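Long-range contact in uncharacterized peroxidase-related protein (Silicibacter sp., PDB 2PFX), which is of unknown function but, as a peroxidase-related member of the AhpD-like clan, probably acts as an oxidoreductase: residues A121-M126 and V147-F153. Sequence-based numbering, arbitrary orientation.
Sequences ARQRVM and VLRSHGF. With ACT (acetate ion), chain C.
Phe153 brings CE1 over one face of the Arg122 guanidinium, near its rim, 3.4 Å from Arg122 CZ, with the two planes inclined by 33°. The arginine reaches this place because CG stands anti to the backbone N (chi1 168°) and the chain runs extended to NE, brushing Phe153 CZ with its CG on the way. Glu72 of helix 70-84 holds NE in a salt bridge, while a water accepts from Arg122 NH1 at 2.6 Å and donates to the carbonyl O of His151. Arg122 O sits at the edge of the phenyl ring, in its plane, 3.4 Å from Phe153 CE2; Met126, a selenomethionine, sets CB against CZ and makes an oblique Met-aromatic contact through SE. Val125 packs CG1 against Val147 CG1 and CG2 against Leu148 CD2 (4.0 Å), and both methyls meet His151 CD2. Beyond it, His151 brings CE1 to within 3.6 Å of Ala121 CB and gives ND1-H to an acetate ion, probably from the crystallisation liquor. Helix 142-150 ends in a Schellman motif, Phe153 N bonding to Leu148 O and Gly152 N to Arg149 O, with Gly152 at positive phi as C-prime residue; Phe153 then packs on the first turn of helix 121-136 in this all-helical AhpD-like protein.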
loop_
_atom_site.group_PDB
_atom_site.type_symbol
_atom_site.label_atom_id
_atom_site.label_comp_id
_atom_site.label_asym_id
_atom_site.label_seq_id
_atom_site.Cartn_x
_atom_site.Cartn_y
_atom_site.Cartn_z
ATOM N N ALA A 121 -20.958 16.116 11.907
ATOM C CA ALA A 121 -19.516 16.068 12.062
ATOM C C ALA A 121 -19.065 15.147 13.191
ATOM O O ALA A 121 -18.053 14.442 13.079
ATOM C CB ALA A 121 -18.923 17.454 12.291
ATOM N N ARG A 122 -19.828 15.168 14.274
ATOM C CA ARG A 122 -19.520 14.298 15.407
ATOM C C ARG A 122 -19.403 12.837 14.953
ATOM O O ARG A 122 -18.408 12.180 15.268
ATOM C CB ARG A 122 -20.586 14.428 16.484
ATOM C CG ARG A 122 -20.555 13.392 17.600
ATOM C CD ARG A 122 -21.935 13.199 18.216
ATOM N NE ARG A 122 -22.088 11.992 19.024
ATOM C CZ ARG A 122 -21.662 11.863 20.280
ATOM N NH1 ARG A 122 -21.046 12.879 20.876
ATOM N NH2 ARG A 122 -21.842 10.722 20.950
ATOM N N GLN A 123 -20.404 12.371 14.216
ATOM C CA GLN A 123 -20.356 10.965 13.818
ATOM C C GLN A 123 -19.293 10.778 12.759
ATOM O O GLN A 123 -18.632 9.751 12.739
ATOM C CB GLN A 123 -21.737 10.506 13.322
ATOM C CG GLN A 123 -22.704 10.417 14.483
ATOM C CD GLN A 123 -24.054 9.825 14.162
ATOM O OE1 GLN A 123 -24.504 9.844 13.021
ATOM N NE2 GLN A 123 -24.671 9.324 15.236
ATOM N N ARG A 124 -19.145 11.785 11.888
ATOM C CA ARG A 124 -18.140 11.573 10.840
ATOM C C ARG A 124 -16.753 11.511 11.426
ATOM O O ARG A 124 -15.939 10.674 11.011
ATOM C CB ARG A 124 -18.249 12.697 9.805
ATOM C CG ARG A 124 -17.179 12.604 8.745
ATOM C CD ARG A 124 -17.101 11.226 8.038
ATOM N NE ARG A 124 -16.015 11.397 7.033
ATOM C CZ ARG A 124 -16.196 11.651 5.747
ATOM N NH1 ARG A 124 -17.376 11.773 5.155
ATOM N NH2 ARG A 124 -15.103 11.798 5.001
ATOM N N VAL A 125 -16.376 12.364 12.387
ATOM C CA VAL A 125 -14.995 12.283 12.882
ATOM C C VAL A 125 -14.785 11.027 13.719
ATOM O O VAL A 125 -13.690 10.466 13.760
ATOM C CB VAL A 125 -14.582 13.543 13.650
ATOM C CG1 VAL A 125 -14.750 14.744 12.699
ATOM C CG2 VAL A 125 -15.359 13.771 14.934
HETATM N N MSE A 126 -15.836 10.562 14.375
HETATM C CA MSE A 126 -15.809 9.287 15.073
HETATM C C MSE A 126 -15.404 8.163 14.120
HETATM O O MSE A 126 -14.500 7.363 14.391
HETATM C CB MSE A 126 -17.170 9.048 15.694
HETATM C CG MSE A 126 -17.284 7.741 16.466
HETATM SE SE MSE A 126 -19.095 7.390 16.979
HETATM C CE MSE A 126 -19.716 6.980 15.224
ATOM N N VAL A 147 -9.274 16.343 17.671
ATOM C CA VAL A 147 -10.383 16.495 16.717
ATOM C C VAL A 147 -11.658 15.929 17.322
ATOM O O VAL A 147 -12.749 16.490 17.250
ATOM C CB VAL A 147 -10.109 15.833 15.363
ATOM C CG1 VAL A 147 -11.369 15.761 14.525
ATOM C CG2 VAL A 147 -9.012 16.613 14.635
ATOM N N LEU A 148 -11.542 14.768 17.954
ATOM C CA LEU A 148 -12.696 14.169 18.616
ATOM C C LEU A 148 -13.247 15.054 19.724
ATOM O O LEU A 148 -14.461 15.216 19.870
ATOM C CB LEU A 148 -12.329 12.795 19.193
ATOM C CG LEU A 148 -11.848 11.795 18.140
ATOM C CD1 LEU A 148 -11.408 10.515 18.844
ATOM C CD2 LEU A 148 -12.915 11.533 17.098
ATOM N N ARG A 149 -12.337 15.614 20.539
ATOM C CA ARG A 149 -12.807 16.519 21.585
ATOM C C ARG A 149 -13.469 17.778 21.015
ATOM O O ARG A 149 -14.401 18.300 21.634
ATOM C CB ARG A 149 -11.666 16.955 22.495
ATOM C CG ARG A 149 -11.010 15.779 23.216
ATOM C CD ARG A 149 -10.073 16.184 24.339
ATOM N NE ARG A 149 -8.731 16.473 23.873
ATOM C CZ ARG A 149 -7.644 15.741 23.874
ATOM N NH1 ARG A 149 -7.627 14.517 24.363
ATOM N NH2 ARG A 149 -6.562 16.305 23.357
ATOM N N SER A 150 -12.997 18.219 19.858
ATOM C CA SER A 150 -13.547 19.376 19.180
ATOM C C SER A 150 -14.962 19.182 18.677
ATOM O O SER A 150 -15.717 20.072 18.276
ATOM C CB SER A 150 -12.604 19.693 18.001
ATOM O OG SER A 150 -12.663 21.099 17.853
ATOM N N HIS A 151 -15.408 17.924 18.689
ATOM C CA HIS A 151 -16.779 17.636 18.320
ATOM C C HIS A 151 -17.575 16.953 19.434
ATOM O O HIS A 151 -18.600 16.353 19.132
ATOM C CB HIS A 151 -16.828 16.777 17.057
ATOM C CG HIS A 151 -16.279 17.534 15.893
ATOM N ND1 HIS A 151 -17.056 18.436 15.191
ATOM C CD2 HIS A 151 -15.067 17.527 15.322
ATOM C CE1 HIS A 151 -16.307 18.945 14.229
ATOM N NE2 HIS A 151 -15.087 18.411 14.273
ATOM N N GLY A 152 -17.128 17.112 20.674
ATOM C CA GLY A 152 -17.925 16.837 21.833
ATOM C C GLY A 152 -17.620 15.539 22.537
ATOM O O GLY A 152 -18.285 15.271 23.545
ATOM N N PHE A 153 -16.643 14.761 22.052
ATOM C CA PHE A 153 -16.246 13.557 22.780
ATOM C C PHE A 153 -15.281 13.873 23.915
ATOM O O PHE A 153 -14.301 14.595 23.728
ATOM C CB PHE A 153 -15.580 12.547 21.840
ATOM C CG PHE A 153 -16.516 12.063 20.749
ATOM C CD1 PHE A 153 -17.570 11.217 21.070
ATOM C CD2 PHE A 153 -16.347 12.453 19.441
ATOM C CE1 PHE A 153 -18.426 10.749 20.081
ATOM C CE2 PHE A 153 -17.173 11.975 18.443
ATOM C CZ PHE A 153 -18.207 11.116 18.767
HETATM C C ACT C . -19.924 19.268 17.470
HETATM O O ACT C . -19.742 18.882 16.321
HETATM O OXT ACT C . -19.117 19.987 18.030
HETATM C CH3 ACT C . -21.142 18.838 18.203
HETATM O O HOH W 1 -21.127 15.481 20.394
#